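Local coordinates for flagellar brake protein YcgR (Escherichia coli, PDB 5Y6F), which acts as a flagellar brake, binding cyclic di-GMP and then engaging components of the flagellar motor so that swimming and swarming slow down, at residues Y116-A121 and L143-L148; A186-I191 and P207-R212. All coordinates share one frame; numbering follows the deposited sequence.

Contact 1: residues Y116-A121 and L143-L148; sequences YFRISA and LYDLSL. With C2E (9,9'-[(2R,3R,3aS,5S,7aR,9R,10R,10aS,12S,14aR)-3,5,10,12-tetrahydroxy-5,12-dioxidooctahydro-2H,7H-difuro[3,2-d:3',2'-j][1,3,7,9,2,8]tetraoxadiphosphacyclododecine-2,9-diyl]bis(2-amino-1,9-dihydro-6H-purin-6-one)), chain C; SO4 (sulfate ion), chain B.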
loop_
_atom_site.group_PDB
_atom_site.type_symbol
_atom_site.label_atom_id
_atom_site.label_comp_id
_atom_site.label_asym_id
_atom_site.label_seq_id
_atom_site.Cartn_x
_atom_site.Cartn_y
_atom_site.Cartn_z
ATOM N N TYR A 116 -3.120 -5.285 13.020
ATOM C CA TYR A 116 -3.149 -4.084 13.840
ATOM C C TYR A 116 -3.501 -2.889 12.978
ATOM O O TYR A 116 -3.209 -2.844 11.773
ATOM C CB TYR A 116 -1.792 -3.839 14.548
ATOM C CG TYR A 116 -1.223 -5.051 15.270
ATOM C CD1 TYR A 116 -1.925 -5.651 16.318
ATOM C CD2 TYR A 116 0.035 -5.565 14.924
ATOM C CE1 TYR A 116 -1.425 -6.747 16.982
ATOM C CE2 TYR A 116 0.547 -6.670 15.561
ATOM C CZ TYR A 116 -0.195 -7.260 16.604
ATOM O OH TYR A 116 0.289 -8.362 17.272
ATOM N N PHE A 117 -4.156 -1.944 13.608
ATOM C CA PHE A 117 -4.511 -0.691 12.974
ATOM C C PHE A 117 -3.266 0.175 12.814
ATOM O O PHE A 117 -2.413 0.234 13.724
ATOM C CB PHE A 117 -5.538 0.015 13.864
ATOM C CG PHE A 117 -5.704 1.480 13.612
ATOM C CD1 PHE A 117 -6.348 1.940 12.471
ATOM C CD2 PHE A 117 -5.328 2.409 14.605
ATOM C CE1 PHE A 117 -6.546 3.313 12.288
ATOM C CE2 PHE A 117 -5.511 3.773 14.432
ATOM C CZ PHE A 117 -6.115 4.230 13.277
ATOM N N ARG A 118 -3.171 0.851 11.653
ATOM C CA ARG A 118 -2.059 1.749 11.338
ATOM C C ARG A 118 -2.565 3.173 11.258
ATOM O O ARG A 118 -3.541 3.461 10.558
ATOM C CB ARG A 118 -1.411 1.354 10.021
ATOM C CG ARG A 118 -0.938 -0.089 10.002
ATOM C CD ARG A 118 -0.020 -0.358 8.798
ATOM N NE ARG A 118 0.435 -1.768 8.811
ATOM C CZ ARG A 118 1.362 -2.260 7.985
ATOM N NH1 ARG A 118 1.950 -1.467 7.040
ATOM N NH2 ARG A 118 1.731 -3.533 8.117
ATOM N N ILE A 119 -1.914 4.066 11.969
ATOM C CA ILE A 119 -2.267 5.465 11.928
ATOM C C ILE A 119 -1.116 6.223 11.280
ATOM O O ILE A 119 0.060 5.893 11.493
ATOM C CB ILE A 119 -2.596 6.012 13.328
ATOM C CG1 ILE A 119 -3.187 7.411 13.213
ATOM C CG2 ILE A 119 -1.393 6.000 14.249
ATOM C CD1 ILE A 119 -4.292 7.613 14.211
ATOM N N SER A 120 -1.467 7.229 10.473
ATOM C CA SER A 120 -0.495 8.044 9.760
ATOM C C SER A 120 0.103 9.041 10.709
ATOM O O SER A 120 -0.595 9.582 11.561
ATOM C CB SER A 120 -1.143 8.817 8.610
ATOM O OG SER A 120 -1.493 7.971 7.528
ATOM N N ALA A 121 1.377 9.273 10.569
ATOM C CA ALA A 121 1.977 10.351 11.323
ATOM C C ALA A 121 1.621 11.686 10.680
ATOM O O ALA A 121 1.382 11.765 9.473
ATOM C CB ALA A 121 3.491 10.189 11.376
ATOM N N LEU A 143 9.160 9.475 10.436
ATOM C CA LEU A 143 8.106 8.503 10.661
ATOM C C LEU A 143 6.933 8.800 9.751
ATOM O O LEU A 143 6.518 9.956 9.628
ATOM C CB LEU A 143 7.646 8.541 12.103
ATOM C CG LEU A 143 6.638 7.443 12.349
ATOM C CD1 LEU A 143 7.430 6.205 12.688
ATOM C CD2 LEU A 143 5.701 7.870 13.464
ATOM N N TYR A 144 6.413 7.747 9.113
ATOM C CA TYR A 144 5.297 7.814 8.175
ATOM C C TYR A 144 4.002 7.275 8.761
ATOM O O TYR A 144 2.970 7.942 8.677
ATOM C CB TYR A 144 5.627 7.030 6.894
ATOM C CG TYR A 144 4.489 6.969 5.871
ATOM C CD1 TYR A 144 4.178 8.067 5.068
ATOM C CD2 TYR A 144 3.748 5.814 5.702
ATOM C CE1 TYR A 144 3.159 8.014 4.142
ATOM C CE2 TYR A 144 2.718 5.745 4.777
ATOM C CZ TYR A 144 2.428 6.846 3.994
ATOM O OH TYR A 144 1.403 6.773 3.071
ATOM N N ASP A 145 4.016 6.060 9.318
ATOM C CA ASP A 145 2.843 5.559 10.019
ATOM C C ASP A 145 3.294 4.627 11.137
ATOM O O ASP A 145 4.481 4.289 11.263
ATOM C CB ASP A 145 1.848 4.907 9.046
ATOM C CG ASP A 145 2.355 3.596 8.439
ATOM O OD1 ASP A 145 3.335 2.996 8.938
ATOM O OD2 ASP A 145 1.739 3.154 7.447
ATOM N N LEU A 146 2.329 4.218 11.960
ATOM C CA LEU A 146 2.622 3.579 13.231
ATOM C C LEU A 146 1.522 2.590 13.528
ATOM O O LEU A 146 0.348 2.891 13.343
ATOM C CB LEU A 146 2.685 4.603 14.366
ATOM C CG LEU A 146 3.073 4.048 15.717
ATOM C CD1 LEU A 146 4.458 3.464 15.601
ATOM C CD2 LEU A 146 3.021 5.140 16.792
ATOM N N SER A 147 1.917 1.417 13.992
ATOM C CA SER A 147 1.006 0.383 14.419
ATOM C C SER A 147 1.623 -0.257 15.651
ATOM O O SER A 147 2.777 -0.005 15.986
ATOM C CB SER A 147 0.778 -0.659 13.333
ATOM O OG SER A 147 1.783 -1.657 13.327
ATOM N N LEU A 148 0.848 -1.116 16.310
ATOM C CA LEU A 148 1.362 -1.807 17.490
ATOM C C LEU A 148 2.594 -2.658 17.193
ATOM O O LEU A 148 3.376 -2.913 18.090
ATOM C CB LEU A 148 0.264 -2.692 18.064
ATOM C CG LEU A 148 0.260 -3.020 19.535
ATOM C CD1 LEU A 148 0.149 -1.720 20.260
ATOM C CD2 LEU A 148 -0.941 -3.897 19.800
HETATM P P1 C2E C . 0.680 -6.786 10.426
HETATM O O2P C2E C . 0.181 -5.300 10.090
HETATM O O1P C2E C . -0.325 -7.487 11.243
HETATM O "O5'" C2E C . 1.014 -7.524 9.059
HETATM C "C5'" C2E C . 1.144 -8.934 9.175
HETATM C "C4'" C2E C . 1.967 -9.545 8.045
HETATM O "O4'" C2E C . 1.308 -9.370 6.798
HETATM C "C3'" C2E C . 3.330 -8.852 7.880
HETATM O "O3'" C2E C . 4.341 -9.487 8.647
HETATM C "C2'" C2E C . 3.628 -9.051 6.398
HETATM O "O2'" C2E C . 4.021 -10.393 6.198
HETATM C "C1'" C2E C . 2.221 -8.933 5.779
HETATM N N9 C2E C . 1.880 -7.588 5.326
HETATM C C8 C2E C . 1.047 -6.712 5.959
HETATM N N7 C2E C . 0.957 -5.615 5.259
HETATM C C5 C2E C . 1.743 -5.736 4.137
HETATM C C6 C2E C . 2.053 -4.911 3.032
HETATM O O6 C2E C . 1.604 -3.787 2.843
HETATM N N1 C2E C . 2.881 -5.404 2.114
HETATM C C2 C2E C . 3.430 -6.620 2.244
HETATM N N2 C2E C . 4.285 -7.007 1.273
HETATM N N3 C2E C . 3.175 -7.395 3.248
HETATM C C4 C2E C . 2.329 -6.997 4.188
HETATM P P11 C2E C . 5.748 -8.708 8.957
HETATM O O21 C2E C . 6.239 -8.139 7.561
HETATM O O11 C2E C . 6.636 -9.666 9.651
HETATM O O5A C2E C . 5.423 -7.414 9.868
HETATM C C5A C2E C . 4.953 -7.631 11.199
HETATM C C4A C2E C . 4.380 -6.313 11.712
HETATM O O4A C2E C . 5.274 -5.246 11.429
HETATM C C3A C2E C . 3.114 -5.901 10.931
HETATM O O3A C2E C . 2.017 -6.708 11.327
HETATM C C2A C2E C . 2.956 -4.454 11.376
HETATM O O2A C2E C . 2.332 -4.450 12.636
HETATM C C1A C2E C . 4.463 -4.057 11.501
HETATM N N91 C2E C . 4.856 -3.327 10.339
HETATM C C81 C2E C . 5.619 -3.814 9.311
HETATM N N71 C2E C . 5.778 -2.883 8.396
HETATM C C51 C2E C . 5.132 -1.760 8.851
HETATM C C61 C2E C . 4.948 -0.527 8.309
HETATM O O61 C2E C . 5.429 -0.234 7.218
HETATM N N11 C2E C . 4.199 0.314 9.000
HETATM C C21 C2E C . 3.668 -0.012 10.187
HETATM N N21 C2E C . 2.928 0.931 10.854
HETATM N N31 C2E C . 3.824 -1.173 10.706
HETATM C C41 C2E C . 4.528 -2.043 10.056
HETATM S S SO4 B . -5.029 -0.889 8.526
HETATM O O1 SO4 B . -6.169 -1.271 7.628
HETATM O O2 SO4 B . -5.328 0.304 9.420
HETATM O O3 SO4 B . -3.775 -0.673 7.703
HETATM O O4 SO4 B . -4.889 -2.057 9.436
HETATM O O HOH W 1 -1.991 -0.846 16.090
HETATM O O HOH W 2 1.905 1.024 6.031
#

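Contact 2: residues A186-I191 and P207-R212; sequences AQLISI and PRLSFR. With C2E (9,9'-[(2R,3R,3aS,5S,7aR,9R,10R,10aS,12S,14aR)-3,5,10,12-tetrahydroxy-5,12-dioxidooctahydro-2H,7H-difuro[3,2-d:3',2'-j][1,3,7,9,2,8]tetraoxadiphosphacyclododecine-2,9-diyl]bis(2-amino-1,9-dihydro-6H-purin-6-one)), chain C.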
loop_
_atom_site.group_PDB
_atom_site.type_symbol
_atom_site.label_atom_id
_atom_site.label_comp_id
_atom_site.label_asym_id
_atom_site.label_seq_id
_atom_site.Cartn_x
_atom_site.Cartn_y
_atom_site.Cartn_z
ATOM N N ALA A 186 14.019 -3.000 16.134
ATOM C CA ALA A 186 13.246 -3.149 14.908
ATOM C C ALA A 186 14.071 -3.827 13.811
ATOM O O ALA A 186 15.306 -3.716 13.781
ATOM C CB ALA A 186 12.744 -1.784 14.435
ATOM N N GLN A 187 13.385 -4.530 12.898
ATOM C CA GLN A 187 14.031 -5.156 11.740
ATOM C C GLN A 187 13.547 -4.534 10.432
ATOM O O GLN A 187 12.335 -4.452 10.180
ATOM C CB GLN A 187 13.792 -6.670 11.706
ATOM C CG GLN A 187 14.566 -7.358 10.573
ATOM C CD GLN A 187 14.313 -8.853 10.494
ATOM O OE1 GLN A 187 13.382 -9.377 11.112
ATOM N NE2 GLN A 187 15.141 -9.550 9.721
ATOM N N LEU A 188 14.489 -4.100 9.602
ATOM C CA LEU A 188 14.168 -3.516 8.304
ATOM C C LEU A 188 13.593 -4.622 7.437
ATOM O O LEU A 188 14.315 -5.507 6.982
ATOM C CB LEU A 188 15.416 -2.908 7.672
ATOM C CG LEU A 188 15.220 -2.494 6.211
ATOM C CD1 LEU A 188 14.052 -1.512 6.139
ATOM C CD2 LEU A 188 16.485 -1.902 5.571
ATOM N N ILE A 189 12.283 -4.633 7.244
ATOM C CA ILE A 189 11.685 -5.764 6.550
ATOM C C ILE A 189 11.371 -5.457 5.095
ATOM O O ILE A 189 11.223 -6.395 4.300
ATOM C CB ILE A 189 10.413 -6.271 7.252
ATOM C CG1 ILE A 189 9.354 -5.168 7.269
ATOM C CG2 ILE A 189 10.743 -6.786 8.648
ATOM C CD1 ILE A 189 8.150 -5.514 8.081
ATOM N N SER A 190 11.260 -4.188 4.717
ATOM C CA SER A 190 10.961 -3.902 3.321
ATOM C C SER A 190 11.519 -2.542 2.967
ATOM O O SER A 190 11.432 -1.596 3.760
ATOM C CB SER A 190 9.454 -3.956 3.024
ATOM O OG SER A 190 9.273 -3.968 1.622
ATOM N N ILE A 191 12.143 -2.464 1.796
ATOM C CA ILE A 191 12.568 -1.199 1.217
ATOM C C ILE A 191 11.808 -1.031 -0.087
ATOM O O ILE A 191 11.884 -1.890 -0.971
ATOM C CB ILE A 191 14.082 -1.148 0.984
ATOM C CG1 ILE A 191 14.830 -1.200 2.318
ATOM C CG2 ILE A 191 14.424 0.088 0.179
ATOM C CD1 ILE A 191 16.308 -1.597 2.174
ATOM N N PRO A 207 12.012 7.374 -1.065
ATOM C CA PRO A 207 12.100 5.986 -0.576
ATOM C C PRO A 207 11.500 5.745 0.807
ATOM O O PRO A 207 11.586 6.580 1.714
ATOM C CB PRO A 207 13.608 5.703 -0.550
ATOM C CG PRO A 207 14.293 7.060 -0.568
ATOM C CD PRO A 207 13.349 7.974 -1.293
ATOM N N ARG A 208 10.981 4.520 0.980
ATOM C CA ARG A 208 10.164 4.131 2.122
ATOM C C ARG A 208 10.695 2.860 2.779
ATOM O O ARG A 208 10.985 1.874 2.088
ATOM C CB ARG A 208 8.720 3.934 1.652
ATOM C CG ARG A 208 7.900 2.962 2.447
ATOM C CD ARG A 208 6.931 3.720 3.309
ATOM N NE ARG A 208 6.364 2.830 4.307
ATOM C CZ ARG A 208 5.092 2.488 4.336
ATOM N NH1 ARG A 208 4.258 2.978 3.435
ATOM N NH2 ARG A 208 4.648 1.678 5.277
ATOM N N LEU A 209 10.792 2.883 4.115
ATOM C CA LEU A 209 11.200 1.744 4.928
ATOM C C LEU A 209 10.024 1.202 5.731
ATOM O O LEU A 209 9.133 1.948 6.160
ATOM C CB LEU A 209 12.312 2.113 5.907
ATOM C CG LEU A 209 13.677 2.562 5.355
ATOM C CD1 LEU A 209 13.488 3.746 4.455
ATOM C CD2 LEU A 209 14.649 2.910 6.485
ATOM N N SER A 210 10.057 -0.102 5.973
ATOM C CA SER A 210 9.042 -0.785 6.767
ATOM C C SER A 210 9.771 -1.548 7.872
ATOM O O SER A 210 10.683 -2.332 7.582
ATOM C CB SER A 210 8.230 -1.723 5.899
ATOM O OG SER A 210 7.149 -1.090 5.191
ATOM N N PHE A 211 9.407 -1.283 9.132
ATOM C CA PHE A 211 10.047 -1.886 10.285
ATOM C C PHE A 211 9.020 -2.683 11.052
ATOM O O PHE A 211 7.920 -2.183 11.314
ATOM C CB PHE A 211 10.656 -0.838 11.216
ATOM C CG PHE A 211 11.936 -0.246 10.710
ATOM C CD1 PHE A 211 13.144 -0.902 10.916
ATOM C CD2 PHE A 211 11.932 0.955 10.012
ATOM C CE1 PHE A 211 14.322 -0.371 10.446
ATOM C CE2 PHE A 211 13.124 1.515 9.531
ATOM C CZ PHE A 211 14.316 0.850 9.754
ATOM N N ARG A 212 9.373 -3.911 11.411
ATOM C CA ARG A 212 8.636 -4.630 12.434
ATOM C C ARG A 212 9.432 -4.548 13.725
ATOM O O ARG A 212 10.655 -4.742 13.705
ATOM C CB ARG A 212 8.415 -6.086 12.031
ATOM C CG ARG A 212 9.670 -6.965 11.943
ATOM C CD ARG A 212 9.219 -8.428 11.746
ATOM N NE ARG A 212 10.304 -9.315 11.399
ATOM C CZ ARG A 212 10.294 -10.149 10.360
ATOM N NH1 ARG A 212 9.228 -10.228 9.556
ATOM N NH2 ARG A 212 11.356 -10.924 10.130
HETATM P P1 C2E C . 0.680 -6.786 10.426
HETATM O O2P C2E C . 0.181 -5.300 10.090
HETATM O O1P C2E C . -0.325 -7.487 11.243
HETATM O "O5'" C2E C . 1.014 -7.524 9.059
HETATM C "C5'" C2E C . 1.144 -8.934 9.175
HETATM C "C4'" C2E C . 1.967 -9.545 8.045
HETATM O "O4'" C2E C . 1.308 -9.370 6.798
HETATM C "C3'" C2E C . 3.330 -8.852 7.880
HETATM O "O3'" C2E C . 4.341 -9.487 8.647
HETATM C "C2'" C2E C . 3.628 -9.051 6.398
HETATM O "O2'" C2E C . 4.021 -10.393 6.198
HETATM C "C1'" C2E C . 2.221 -8.933 5.779
HETATM N N9 C2E C . 1.880 -7.588 5.326
HETATM C C8 C2E C . 1.047 -6.712 5.959
HETATM N N7 C2E C . 0.957 -5.615 5.259
HETATM C C5 C2E C . 1.743 -5.736 4.137
HETATM C C6 C2E C . 2.053 -4.911 3.032
HETATM O O6 C2E C . 1.604 -3.787 2.843
HETATM N N1 C2E C . 2.881 -5.404 2.114
HETATM C C2 C2E C . 3.430 -6.620 2.244
HETATM N N2 C2E C . 4.285 -7.007 1.273
HETATM N N3 C2E C . 3.175 -7.395 3.248
HETATM C C4 C2E C . 2.329 -6.997 4.188
HETATM P P11 C2E C . 5.748 -8.708 8.957
HETATM O O21 C2E C . 6.239 -8.139 7.561
HETATM O O11 C2E C . 6.636 -9.666 9.651
HETATM O O5A C2E C . 5.423 -7.414 9.868
HETATM C C5A C2E C . 4.953 -7.631 11.199
HETATM C C4A C2E C . 4.380 -6.313 11.712
HETATM O O4A C2E C . 5.274 -5.246 11.429
HETATM C C3A C2E C . 3.114 -5.901 10.931
HETATM O O3A C2E C . 2.017 -6.708 11.327
HETATM C C2A C2E C . 2.956 -4.454 11.376
HETATM O O2A C2E C . 2.332 -4.450 12.636
HETATM C C1A C2E C . 4.463 -4.057 11.501
HETATM N N91 C2E C . 4.856 -3.327 10.339
HETATM C C81 C2E C . 5.619 -3.814 9.311
HETATM N N71 C2E C . 5.778 -2.883 8.396
HETATM C C51 C2E C . 5.132 -1.760 8.851
HETATM C C61 C2E C . 4.948 -0.527 8.309
HETATM O O61 C2E C . 5.429 -0.234 7.218
HETATM N N11 C2E C . 4.199 0.314 9.000
HETATM C C21 C2E C . 3.668 -0.012 10.187
HETATM N N21 C2E C . 2.928 0.931 10.854
HETATM N N31 C2E C . 3.824 -1.173 10.706
HETATM C C41 C2E C . 4.528 -2.043 10.056
#

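Contact 1: residues Y116-A121 and L143-L148
Arg118 and Asp145 approach one guanine of cyclic di-GMP over its face and at its edge; Arg118 closes the RxxxR motif of the PilZ domain, and Asp145 and Ser147 belong to its D/NxSxxG motif. Asp145 OD1 accepts from both guanine N11 and N21, each at 2.8 Å; chi1 of 69° swings the carboxylate between backbone N and carbonyl carbon to meet that edge. The extended Arg118 lays its guanidinium over the base, NH1 3.4 Å from C2E C61, while NH2 donates nearly straight (170°) to phosphate O2P and also bonds O6 of a second cyclic di-GMP. Ser147 OG lies 2.9 Å from ribose O2A and also hydrogen-bonds Gly149 N, and Tyr116 turns its ring edge to O2A. With an alanine at Arg118, O2P would probably lose this arginine's bond, O6 of the second ligand this donor, and the guanine the guanidinium over its face. In the second shell, a water joins Arg118 NH1 to Asp145 OD2. Behind them the antiparallel backbones pair through Ile119 and Leu146, which bond in both directions, and by Ala121 N to Tyr144 O. Leu148 CB makes a CH-pi contact over one face of Tyr116, 4.2 Å from the ring centroid.

Contact 2: residues A186-I191 and P207-R212
From Gln187 paired with Arg212 to Ile191 paired with Leu209, two antiparallel strands of the PilZ beta-barrel run at 137° to each other, and a classic beta bulge shifts their register by one residue. Ile189 and Ser190 share the place opposite Ser210, whose carbonyl O takes Ile189 N at 2.8 Å and, weakly, Ser190 N as well; Ser210 N returns a bond to Ser190 O. At the bulge Ile189 also touches the ligand. With chi1 at 62°, its CG1 sits against the Ser210 carbonyl and CD1 reaches within 3.3 Å of guanine C81 of cyclic di-GMP, while CG2 lies over one face of the Arg212 guanidinium, near its rim. Arg212 runs out alongside Gln187, the amide and guanidinium planes 71° apart. Arg212 NH2 donates to Gln187 OE1 at 2.7 Å from above the amide plane, with a weaker bond from NE, and Arg212 NH1 reaches phosphate O11 of cyclic di-GMP at 2.7 Å. Gln187 NE2 is taken by Gly166 O, which fixes the flip of the amide and leaves OE1 turned to the arginine.

Guanine O61 is gripped twice, by Ser210 OG and by Arg208 NH2, O61 lying at the edge of the Arg208 guanidinium, near its plane. Arg208 NH1 also forms a salt bridge to a phosphate of the second cyclic di-GMP, and Ser190 OG bonds a ribose hydroxyl of that same molecule. The other face of the strand pair is apolar. There Phe211 packs against Ala186 and Leu188 and also touches Met151 of strand 150-154, with Ala186 CB 3.6 Å from Phe211 CD1 and Leu188 CB against CE1 of the same ring. Beside it, Leu188 CD1 meets Leu209 CB at 4.0 Å.

In the fold
Both contacts belong to the antiparallel sheet of the PilZ domain, their centres about 13 Å apart, and they follow in series along the chain: contact 1 closes before contact 2 opens. Strand 150-154 joins them, pairing with 138-147 on one side and with 207-214 on the other. Helix 218-240, which comes last, packs against contact 1. The two meet directly where Tyr144 packs on Arg208, and Asp145 forms a long, weak ion pair with the same arginine. Together they line much of the site of one cyclic di-GMP and reach a second, so that two separate strand pairings combine into one signal-binding site in the c-di-GMP-bound brake.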